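Side-chain contact in Rubredoxin\:oxygen oxidoreductase (Desulfovibrio gigas, PDB 1E5D), which catalyses the four-electron reduction of one oxygen molecule to two water molecules, using a diiron centre and flavin mononucleotide: residues 324-329 with 356-361. Sequence-based numbering, arbitrary orientation.
Sequences GTLQYI and AEWLTG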
ATOM      1  N   GLY A 324      -3.387   1.020  -3.814  1.00 14.89           N
ATOM      2  CA  GLY A 324      -2.051   1.601  -3.910  1.00  8.62           C
ATOM      3  C   GLY A 324      -1.323   1.175  -5.171  1.00  8.90           C
ATOM      4  O   GLY A 324      -0.624   1.963  -5.811  1.00 15.21           O
ATOM      5  N   THR A 325      -1.480  -0.093  -5.540  1.00  9.67           N
ATOM      6  CA  THR A 325      -0.840  -0.616  -6.743  1.00  9.90           C
ATOM      7  C   THR A 325      -1.426  -0.026  -8.009  1.00 10.42           C
ATOM      8  O   THR A 325      -0.726   0.285  -8.975  1.00 12.45           O
ATOM      9  CB  THR A 325      -0.995  -2.149  -6.778  1.00 18.98           C
ATOM     10  OG1 THR A 325      -0.352  -2.648  -5.590  1.00 23.89           O
ATOM     11  CG2 THR A 325      -0.311  -2.757  -7.986  1.00  6.22           C
ATOM     12  N   LEU A 326      -2.749   0.132  -8.020  1.00 12.41           N
ATOM     13  CA  LEU A 326      -3.363   0.756  -9.195  1.00 10.95           C
ATOM     14  C   LEU A 326      -2.912   2.207  -9.298  1.00 12.24           C
ATOM     15  O   LEU A 326      -2.610   2.684 -10.395  1.00 18.11           O
ATOM     16  CB  LEU A 326      -4.883   0.648  -9.138  1.00  7.24           C
ATOM     17  CG  LEU A 326      -5.419  -0.749  -9.470  1.00 13.02           C
ATOM     18  CD1 LEU A 326      -6.866  -0.873  -9.031  1.00 13.44           C
ATOM     19  CD2 LEU A 326      -5.251  -1.021 -10.953  1.00 12.70           C
ATOM     20  N   GLN A 327      -2.844   2.900  -8.167  1.00  8.84           N
ATOM     21  CA  GLN A 327      -2.350   4.275  -8.186  1.00 10.31           C
ATOM     22  C   GLN A 327      -0.963   4.317  -8.828  1.00 12.38           C
ATOM     23  O   GLN A 327      -0.700   5.101  -9.728  1.00 10.45           O
ATOM     24  CB  GLN A 327      -2.269   4.905  -6.795  1.00 11.13           C
ATOM     25  CG  GLN A 327      -1.865   6.381  -6.818  1.00 18.55           C
ATOM     26  CD  GLN A 327      -2.847   7.189  -7.657  1.00 31.86           C
ATOM     27  OE1 GLN A 327      -4.011   7.317  -7.270  1.00 46.97           O
ATOM     28  NE2 GLN A 327      -2.391   7.711  -8.793  1.00 32.14           N
ATOM     29  N   TYR A 328      -0.086   3.442  -8.343  1.00 15.49           N
ATOM     30  CA  TYR A 328       1.274   3.387  -8.869  1.00 15.00           C
ATOM     31  C   TYR A 328       1.228   3.180 -10.376  1.00 14.83           C
ATOM     32  O   TYR A 328       1.873   3.881 -11.141  1.00 16.99           O
ATOM     33  CB  TYR A 328       2.053   2.252  -8.226  1.00  9.26           C
ATOM     34  CG  TYR A 328       3.507   2.177  -8.609  1.00  6.19           C
ATOM     35  CD1 TYR A 328       4.406   3.106  -8.105  1.00  7.96           C
ATOM     36  CD2 TYR A 328       3.999   1.187  -9.452  1.00  8.53           C
ATOM     37  CE1 TYR A 328       5.742   3.057  -8.434  1.00  9.69           C
ATOM     38  CE2 TYR A 328       5.345   1.135  -9.787  1.00  5.36           C
ATOM     39  CZ  TYR A 328       6.215   2.073  -9.277  1.00  3.87           C
ATOM     40  OH  TYR A 328       7.551   2.043  -9.593  1.00 13.04           O
ATOM     41  N   ILE A 329       0.425   2.192 -10.764  1.00 12.99           N
ATOM     42  CA  ILE A 329       0.396   1.795 -12.169  1.00 15.53           C
ATOM     43  C   ILE A 329      -0.179   2.891 -13.055  1.00 13.71           C
ATOM     44  O   ILE A 329       0.368   3.196 -14.115  1.00 15.41           O
ATOM     45  CB  ILE A 329      -0.398   0.496 -12.355  1.00 13.54           C
ATOM     46  CG1 ILE A 329       0.234  -0.700 -11.630  1.00 13.37           C
ATOM     47  CG2 ILE A 329      -0.582   0.202 -13.828  1.00 17.45           C
ATOM     48  CD1 ILE A 329      -0.601  -1.952 -11.815  1.00 41.71           C
ATOM     49  N   ALA A 356     -13.198  -1.570 -12.558  1.00 22.41           N
ATOM     50  CA  ALA A 356     -13.530  -1.227 -13.936  1.00 21.13           C
ATOM     51  C   ALA A 356     -13.264   0.247 -14.204  1.00 17.34           C
ATOM     52  O   ALA A 356     -12.651   0.578 -15.214  1.00 18.73           O
ATOM     53  CB  ALA A 356     -14.973  -1.568 -14.264  1.00 20.91           C
ATOM     54  N   GLU A 357     -13.697   1.127 -13.309  1.00 18.48           N
ATOM     55  CA  GLU A 357     -13.453   2.557 -13.519  1.00 20.47           C
ATOM     56  C   GLU A 357     -11.959   2.854 -13.603  1.00 24.46           C
ATOM     57  O   GLU A 357     -11.524   3.734 -14.347  1.00 28.79           O
ATOM     58  CB  GLU A 357     -14.082   3.378 -12.397  1.00 37.23           C
ATOM     59  CG  GLU A 357     -14.363   4.830 -12.730  1.00 61.38           C
ATOM     60  CD  GLU A 357     -15.716   5.300 -12.225  1.00 79.66           C
ATOM     61  OE1 GLU A 357     -16.191   4.775 -11.194  1.00 97.44           O
ATOM     62  OE2 GLU A 357     -16.306   6.199 -12.863  1.00102.35           O
ATOM     63  N   TRP A 358     -11.180   2.110 -12.820  1.00 25.81           N
ATOM     64  CA  TRP A 358      -9.735   2.297 -12.804  1.00 24.11           C
ATOM     65  C   TRP A 358      -9.139   1.875 -14.149  1.00 21.71           C
ATOM     66  O   TRP A 358      -8.373   2.605 -14.766  1.00 24.03           O
ATOM     67  CB  TRP A 358      -9.076   1.479 -11.704  1.00 20.28           C
ATOM     68  CG  TRP A 358      -8.968   2.049 -10.337  1.00 18.36           C
ATOM     69  CD1 TRP A 358      -9.824   1.834  -9.288  1.00 21.24           C
ATOM     70  CD2 TRP A 358      -7.944   2.924  -9.847  1.00 18.95           C
ATOM     71  NE1 TRP A 358      -9.394   2.527  -8.179  1.00 22.31           N
ATOM     72  CE2 TRP A 358      -8.244   3.204  -8.497  1.00 18.72           C
ATOM     73  CE3 TRP A 358      -6.804   3.504 -10.415  1.00 14.98           C
ATOM     74  CZ2 TRP A 358      -7.440   4.037  -7.716  1.00 15.18           C
ATOM     75  CZ3 TRP A 358      -6.011   4.328  -9.641  1.00 12.72           C
ATOM     76  CH2 TRP A 358      -6.333   4.591  -8.301  1.00 13.71           C
ATOM     77  N   LEU A 359      -9.497   0.658 -14.578  1.00 13.60           N
ATOM     78  CA  LEU A 359      -8.916   0.150 -15.818  1.00 19.90           C
ATOM     79  C   LEU A 359      -9.290   1.043 -16.995  1.00 21.08           C
ATOM     80  O   LEU A 359      -8.428   1.506 -17.740  1.00 29.37           O
ATOM     81  CB  LEU A 359      -9.354  -1.300 -16.046  1.00 17.91           C
ATOM     82  CG  LEU A 359      -8.906  -2.281 -14.955  1.00 19.59           C
ATOM     83  CD1 LEU A 359      -9.090  -3.716 -15.417  1.00 25.69           C
ATOM     84  CD2 LEU A 359      -7.460  -2.023 -14.554  1.00 16.76           C
ATOM     85  N   THR A 360     -10.583   1.286 -17.140  1.00 22.26           N
ATOM     86  CA  THR A 360     -11.089   2.176 -18.181  1.00 20.39           C
ATOM     87  C   THR A 360     -10.412   3.534 -18.112  1.00 16.99           C
ATOM     88  O   THR A 360     -10.019   4.126 -19.116  1.00 29.87           O
ATOM     89  CB  THR A 360     -12.615   2.335 -18.066  1.00 21.98           C
ATOM     90  OG1 THR A 360     -13.241   1.063 -18.306  1.00 32.60           O
ATOM     91  CG2 THR A 360     -13.133   3.284 -19.132  1.00 35.65           C
ATOM     92  N   GLY A 361     -10.239   4.079 -16.910  1.00 15.54           N
ATOM     93  CA  GLY A 361      -9.594   5.380 -16.804  1.00 12.50           C
ATOM     94  C   GLY A 361      -8.152   5.354 -17.261  1.00 18.26           C
ATOM     95  O   GLY A 361      -7.562   6.397 -17.543  1.00 35.49           O
TER
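In both Leu-326 and Trp-358 CG lies beside the backbone N and anti to the carbonyl carbon, a setting that sends the indole across to the neighbouring helix and lays the leucine against one of its faces. CB of Leu-326 stands over the six-membered ring, 3.8 Å from its centroid and 18° off the normal, a CH-pi contact displaced toward the rim. Its closest ring atom is Trp-358 CE3, at 3.7 Å from Leu-326 CB. Further out on the same leucine, CD1 covers the five-membered part of the indole, 3.8 Å from Trp-358 CG. The far end of the tryptophan runs over the backbone of helix 320-331, where Trp-358 CZ3 comes within 3.8 Å of Gln-327 N. Gln-327 starts off extended but bends at chi2 (58°), which turns its amide back to the indole rim; there OE1 sits at the edge, in the ring plane, 3.7 Å from Trp-358 CH2. That is an edge contact with a ring carbon, the amide plane being steeply inclined to the ring. Leu-326 CD2 adds a looser apolar touch, 4.3 Å from Leu-359 CD2.

The two helix segments run nearly parallel, 10° apart, with their axes 11.1 Å from each other, and the broad indole bridges that separation. Met-362 also packs on Leu-326, and Ile-318 of the second subunit meets Gln-327. The pair belongs to the flavodoxin-like part of the chain, a parallel sheet flanked by helices: helices 320-331 and 350-361 follow strands 306-310 and 338-345, respectively, and Leu-326 also touches Phe-258 of strand 254-259, while Thr-325 and Ile-329 pack on helix 294-302.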